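Local coordinates for putative primary metabolism protein HVA1 (Cryptococcus neoformans, PDB 4P5N) that may play a role in primary metabolism and contains a Tudor domain of the SH3 clan, at residues M3-K8 with H65-L70; G16-T21 with E29-D34. All coordinates share one frame; numbering follows the deposited sequence.

Contact 1 of 2, residues M3-K8 with H65-L70. With SO4 (sulfate ion), chain E; SO4 (sulfate ion), chain H.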
loop_
_atom_site.group_PDB
_atom_site.type_symbol
_atom_site.label_atom_id
_atom_site.label_comp_id
_atom_site.label_asym_id
_atom_site.label_seq_id
_atom_site.Cartn_x
_atom_site.Cartn_y
_atom_site.Cartn_z
ATOM N N MET A 3 21.683 -2.702 -6.923
ATOM C CA MET A 3 21.454 -2.962 -8.379
ATOM C C MET A 3 19.970 -2.904 -8.764
ATOM O O MET A 3 19.121 -2.555 -7.942
ATOM C CB MET A 3 22.103 -4.285 -8.809
ATOM C CG MET A 3 21.699 -5.500 -7.984
ATOM S SD MET A 3 23.082 -6.626 -7.703
ATOM C CE MET A 3 23.397 -7.242 -9.358
ATOM N N SER A 4 19.666 -3.261 -10.011
ATOM C CA SER A 4 18.327 -3.094 -10.561
ATOM C C SER A 4 17.319 -4.131 -10.035
ATOM O O SER A 4 17.706 -5.247 -9.659
ATOM C CB SER A 4 18.407 -3.202 -12.077
ATOM O OG SER A 4 18.966 -4.453 -12.449
ATOM N N VAL A 5 16.040 -3.747 -9.997
ATOM C CA VAL A 5 14.937 -4.676 -9.741
ATOM C C VAL A 5 14.285 -5.014 -11.083
ATOM O O VAL A 5 14.076 -4.098 -11.905
ATOM C CB VAL A 5 13.888 -4.051 -8.796
ATOM C CG1 VAL A 5 13.058 -2.981 -9.493
ATOM C CG2 VAL A 5 12.979 -5.123 -8.275
ATOM N N GLN A 6 13.930 -6.276 -11.294
ATOM C CA GLN A 6 13.414 -6.718 -12.590
ATOM C C GLN A 6 11.954 -7.169 -12.528
ATOM O O GLN A 6 11.456 -7.633 -11.480
ATOM C CB GLN A 6 14.305 -7.808 -13.193
ATOM C CG GLN A 6 15.731 -7.303 -13.440
ATOM C CD GLN A 6 16.697 -8.338 -13.984
ATOM O OE1 GLN A 6 16.466 -9.546 -13.871
ATOM N NE2 GLN A 6 17.796 -7.864 -14.580
ATOM N N ASP A 7 11.265 -7.005 -13.655
ATOM C CA ASP A 7 9.872 -7.445 -13.788
ATOM C C ASP A 7 9.771 -8.947 -14.099
ATOM O O ASP A 7 10.792 -9.659 -14.070
ATOM C CB ASP A 7 9.122 -6.579 -14.821
ATOM C CG ASP A 7 9.465 -6.921 -16.261
ATOM O OD1 ASP A 7 10.384 -7.737 -16.524
ATOM O OD2 ASP A 7 8.785 -6.360 -17.152
ATOM N N LYS A 8 8.566 -9.426 -14.414
ATOM C CA LYS A 8 8.367 -10.886 -14.610
ATOM C C LYS A 8 9.002 -11.392 -15.898
ATOM O O LYS A 8 9.072 -12.594 -16.132
ATOM C CB LYS A 8 6.882 -11.242 -14.560
ATOM C CG LYS A 8 6.074 -10.802 -15.768
ATOM C CD LYS A 8 4.612 -11.215 -15.649
ATOM C CE LYS A 8 4.442 -12.734 -15.595
ATOM N NZ LYS A 8 3.010 -13.129 -15.650
ATOM N N HIS A 65 3.549 -2.902 -5.194
ATOM C CA HIS A 65 3.464 -4.254 -5.751
ATOM C C HIS A 65 4.835 -4.893 -5.910
ATOM O O HIS A 65 5.805 -4.224 -6.262
ATOM C CB HIS A 65 2.780 -4.194 -7.121
ATOM C CG HIS A 65 2.193 -5.496 -7.581
ATOM N ND1 HIS A 65 2.951 -6.532 -8.096
ATOM C CD2 HIS A 65 0.909 -5.920 -7.617
ATOM C CE1 HIS A 65 2.157 -7.537 -8.426
ATOM N NE2 HIS A 65 0.911 -7.189 -8.154
ATOM N N ASN A 66 4.918 -6.197 -5.673
ATOM C CA ASN A 66 6.164 -6.899 -5.920
ATOM C C ASN A 66 6.575 -6.795 -7.397
ATOM O O ASN A 66 5.733 -6.850 -8.274
ATOM C CB ASN A 66 5.987 -8.357 -5.559
ATOM C CG ASN A 66 5.724 -8.550 -4.084
ATOM O OD1 ASN A 66 6.118 -7.725 -3.267
ATOM N ND2 ASN A 66 5.091 -9.669 -3.733
ATOM N N PRO A 67 7.880 -6.679 -7.667
ATOM C CA PRO A 67 8.314 -6.469 -9.062
ATOM C C PRO A 67 8.198 -7.712 -9.922
ATOM O O PRO A 67 7.961 -7.615 -11.124
ATOM C CB PRO A 67 9.795 -6.073 -8.916
ATOM C CG PRO A 67 10.207 -6.625 -7.566
ATOM C CD PRO A 67 8.980 -6.503 -6.701
ATOM N N GLY A 68 8.393 -8.876 -9.317
ATOM C CA GLY A 68 8.530 -10.114 -10.081
ATOM C C GLY A 68 7.247 -10.650 -10.672
ATOM O O GLY A 68 7.265 -11.624 -11.424
ATOM N N THR A 69 6.126 -10.018 -10.345
ATOM C CA THR A 69 4.826 -10.441 -10.866
ATOM C C THR A 69 4.146 -9.297 -11.601
ATOM O O THR A 69 2.947 -9.342 -11.888
ATOM C CB THR A 69 3.907 -10.905 -9.735
ATOM O OG1 THR A 69 3.933 -9.913 -8.697
ATOM C CG2 THR A 69 4.402 -12.230 -9.192
ATOM N N LEU A 70 4.895 -8.254 -11.911
ATOM C CA LEU A 70 4.314 -7.268 -12.795
ATOM C C LEU A 70 5.095 -7.189 -14.090
ATOM O O LEU A 70 6.181 -7.759 -14.197
ATOM C CB LEU A 70 4.114 -5.930 -12.112
ATOM C CG LEU A 70 5.312 -5.278 -11.466
ATOM C CD1 LEU A 70 6.380 -4.902 -12.493
ATOM C CD2 LEU A 70 4.958 -4.032 -10.661
HETATM S S SO4 E . 2.358 -10.906 -5.981
HETATM O O1 SO4 E . 2.008 -11.876 -4.913
HETATM O O2 SO4 E . 1.761 -11.442 -7.225
HETATM O O3 SO4 E . 3.850 -10.850 -6.165
HETATM O O4 SO4 E . 1.690 -9.612 -5.689
HETATM S S SO4 H . 3.180 -9.137 -0.579
HETATM O O1 SO4 H . 1.917 -9.644 0.023
HETATM O O2 SO4 H . 2.904 -8.122 -1.632
HETATM O O3 SO4 H . 3.980 -10.254 -1.120
HETATM O O4 SO4 H . 3.910 -8.416 0.491
#

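Contact 2 of 2, residues G16-T21 with E29-D34. With CD (cadmium ion), chain D.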
loop_
_atom_site.group_PDB
_atom_site.type_symbol
_atom_site.label_atom_id
_atom_site.label_comp_id
_atom_site.label_asym_id
_atom_site.label_seq_id
_atom_site.Cartn_x
_atom_site.Cartn_y
_atom_site.Cartn_z
ATOM N N GLY A 16 9.446 6.097 -13.548
ATOM C CA GLY A 16 8.800 6.675 -14.721
ATOM C C GLY A 16 8.292 5.672 -15.745
ATOM O O GLY A 16 7.566 6.045 -16.668
ATOM N N ASP A 17 8.656 4.393 -15.599
ATOM C CA ASP A 17 8.170 3.369 -16.530
ATOM C C ASP A 17 6.718 3.035 -16.233
ATOM O O ASP A 17 6.266 3.095 -15.076
ATOM C CB ASP A 17 8.956 2.050 -16.407
ATOM C CG ASP A 17 10.382 2.129 -16.962
ATOM O OD1 ASP A 17 10.785 3.182 -17.478
ATOM O OD2 ASP A 17 11.111 1.098 -16.882
ATOM N N THR A 18 5.989 2.658 -17.277
ATOM C CA THR A 18 4.646 2.134 -17.096
ATOM C C THR A 18 4.722 0.668 -16.717
ATOM O O THR A 18 5.299 -0.126 -17.458
ATOM C CB THR A 18 3.806 2.236 -18.380
ATOM O OG1 THR A 18 3.808 3.586 -18.856
ATOM C CG2 THR A 18 2.372 1.819 -18.100
ATOM N N VAL A 19 4.133 0.323 -15.568
ATOM C CA VAL A 19 4.023 -1.077 -15.132
ATOM C C VAL A 19 2.561 -1.525 -15.124
ATOM O O VAL A 19 1.650 -0.697 -15.068
ATOM C CB VAL A 19 4.698 -1.336 -13.764
ATOM C CG1 VAL A 19 6.204 -1.180 -13.897
ATOM C CG2 VAL A 19 4.118 -0.441 -12.660
ATOM N N TYR A 20 2.351 -2.840 -15.140
ATOM C CA TYR A 20 1.033 -3.436 -15.307
ATOM C C TYR A 20 0.934 -4.717 -14.484
ATOM O O TYR A 20 1.839 -5.543 -14.504
ATOM C CB TYR A 20 0.835 -3.782 -16.795
ATOM C CG TYR A 20 -0.381 -4.622 -17.106
ATOM C CD1 TYR A 20 -0.333 -6.030 -17.030
ATOM C CD2 TYR A 20 -1.574 -4.023 -17.508
ATOM C CE1 TYR A 20 -1.442 -6.800 -17.328
ATOM C CE2 TYR A 20 -2.693 -4.791 -17.815
ATOM C CZ TYR A 20 -2.626 -6.176 -17.721
ATOM O OH TYR A 20 -3.732 -6.937 -18.027
ATOM N N THR A 21 -0.173 -4.877 -13.782
ATOM C CA THR A 21 -0.514 -6.149 -13.192
ATOM C C THR A 21 -2.018 -6.397 -13.333
ATOM O O THR A 21 -2.809 -5.497 -13.089
ATOM C CB THR A 21 -0.087 -6.224 -11.719
ATOM O OG1 THR A 21 -0.442 -7.510 -11.215
ATOM C CG2 THR A 21 -0.730 -5.119 -10.862
ATOM N N GLU A 29 -2.378 -0.305 -13.698
ATOM C CA GLU A 29 -1.396 0.152 -14.669
ATOM C C GLU A 29 -1.077 1.620 -14.436
ATOM O O GLU A 29 -1.992 2.431 -14.301
ATOM C CB GLU A 29 -1.951 -0.029 -16.084
ATOM C CG GLU A 29 -1.020 0.465 -17.180
ATOM C CD GLU A 29 -1.563 0.207 -18.578
ATOM O OE1 GLU A 29 -2.329 -0.766 -18.764
ATOM O OE2 GLU A 29 -1.223 0.975 -19.512
ATOM N N GLY A 30 0.206 1.965 -14.372
ATOM C CA GLY A 30 0.606 3.370 -14.148
ATOM C C GLY A 30 2.113 3.513 -14.058
ATOM O O GLY A 30 2.854 2.537 -14.225
ATOM N N GLN A 31 2.583 4.724 -13.793
ATOM C CA GLN A 31 4.011 4.974 -13.878
ATOM C C GLN A 31 4.667 4.814 -12.518
ATOM O O GLN A 31 4.125 5.256 -11.491
ATOM C CB GLN A 31 4.333 6.350 -14.512
ATOM C CG GLN A 31 4.374 6.330 -16.045
ATOM C CD GLN A 31 3.000 6.137 -16.636
ATOM O OE1 GLN A 31 2.665 5.080 -17.168
ATOM N NE2 GLN A 31 2.167 7.155 -16.485
ATOM N N VAL A 32 5.820 4.153 -12.527
ATOM C CA VAL A 32 6.601 3.919 -11.323
ATOM C C VAL A 32 7.043 5.254 -10.694
ATOM O O VAL A 32 7.672 6.094 -11.365
ATOM C CB VAL A 32 7.821 3.020 -11.625
ATOM C CG1 VAL A 32 8.634 2.810 -10.357
ATOM C CG2 VAL A 32 7.361 1.660 -12.180
ATOM N N ALA A 33 6.711 5.436 -9.413
ATOM C CA ALA A 33 7.161 6.594 -8.630
ATOM C C ALA A 33 8.406 6.304 -7.817
ATOM O O ALA A 33 9.223 7.206 -7.573
ATOM C CB ALA A 33 6.054 7.097 -7.721
ATOM N N ASP A 34 8.539 5.051 -7.381
ATOM C CA ASP A 34 9.634 4.680 -6.509
ATOM C C ASP A 34 9.801 3.167 -6.483
ATOM O O ASP A 34 8.857 2.417 -6.712
ATOM C CB ASP A 34 9.352 5.193 -5.091
ATOM C CG ASP A 34 10.605 5.432 -4.283
ATOM O OD1 ASP A 34 11.727 5.097 -4.741
ATOM O OD2 ASP A 34 10.465 5.952 -3.155
HETATM CD CD CD D . 13.171 5.857 -2.781
#

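Contact 1 of 2, residues M3-K8 with H65-L70
Pro67 and Asp7 form the tight middle of this contact, where backbone meets backbone more than side chain meets side chain. The Asp7 CA hydrogen points at Pro67 O, with CA and O 3.3 Å apart. Next to it, Lys8 N donates to Leu70 O at 2.9 Å. Asp7 CB lies 3.2 Å from the same Leu70 O, while its carboxylate turns to backbone amides, OD2 to Asp72 N and OD1 to Gln9 N and Gln11 N. An acid suits this buried place because three N-H groups meet its oxygens. The Val5 side chain crosses the Pro67 ring at about a right angle, though the exact closeness of CG2 is doubtful, since Val5 has two conformers.

The outer side is looser and polar. Lys8 CB rests on Gly68 O (3.2 Å), and the rest of the chain runs out past Leu70 O, while Gln6 turns its amide to Asn12. Thr69 OG1 and Asn66 ND2 both donate to O3 of one sulfate, at 2.7 Å and 3.0 Å, and Lys48 of the second subunit binds sulfate here too.

Within 65-70, His65 ND1 donates in its ring plane to a lone pair of Asn66 O (2.8 Å), fixing the ring whose NE2 binds cadmium. Leu70 N also bonds to Pro67 O, closing a beta turn that links strands 62-65 and 71-72 of the SH3-like Tudor fold.

Contact 2 of 2, residues G16-T21 with E29-D34
Glu29 packs across Thr18 and Tyr20, Val32 against Val19, and Gln31 beside Thr18; these three residues of 29-34 have the most surface buried. Glu29 lies on the sheet face that also carries Thr18, Tyr20 and Gln31. With CG anti to the backbone N (chi1 178°), its aliphatic part crosses the Thr18 side chain, CG to Thr18 CG2 being 3.8 Å. The extended chain then brings Glu29 OE1 to the edge of the Tyr20 ring, 3.6 Å from Tyr20 CD2, with ring and carboxylate planes 63° apart. The same OE1 forms a salt bridge with Lys27, so one long acidic side chain serves both an apolar and a charged neighbour.

Gln31 runs side by side with Thr18, its chain bent at chi2 (70°). Thr18 OG1 donates to Gln31 OE1 tilted out of the amide plane; at 2.5 Å the bond is unusually short and its exact length doubtful. Gln31 CG also packs on Gly16 O at 3.3 Å.

Val32 is buried. Its CG2 meets Val19 CG1 at 3.5 Å, the two side chains crossing at about a right angle, and Phe55, Val53 and Ile13 extend this apolar cluster. Compact branched side chains suit such a place, where Val32 N also reaches Asp17 O (2.8 Å).

Val19 and Gly30 form an antiparallel hydrogen-bonded pair, Val19 N to Gly30 O being 2.9 Å. Gly16 N adds a bond to Val32 O (2.8 Å), its positive phi suiting glycine. Beyond, Ala33 and Asp34 form a classic bulge opposite Leu54, and Asp34 chelates cadmium with both carboxylate oxygens. The chemistry thus implies a two-sided hairpin joined by main-chain bonds, with Val19 and Val32 in an apolar cluster, and Thr18, Tyr20, Glu29 and Gln31 sharing a more exposed, more polar face.

Overall arrangement
Contact 2 is the more regular: it joins neighbouring strands 18-23 and 26-36, and its valines join the apolar cluster with Phe55, Val53 and Ile13. Contact 1 holds the N-terminal loop against the turn between strands 62-65 and 71-72, with a single hydrogen bond across it and sulfates outside. Both are partly buried, but contact 2 buries more area (468 against 294 Å²), while half of the touching residues of contact 1 are exposed. They meet at Leu70, whose CB lies 3.3 Å from Tyr20 O and whose CD1 lies 4.0 Å from Val19 CG1. One cadmium ties His65 NE2 of contact 1 to Thr21 OG1 of contact 2; another is held by Asp34 of contact 2 with Glu41.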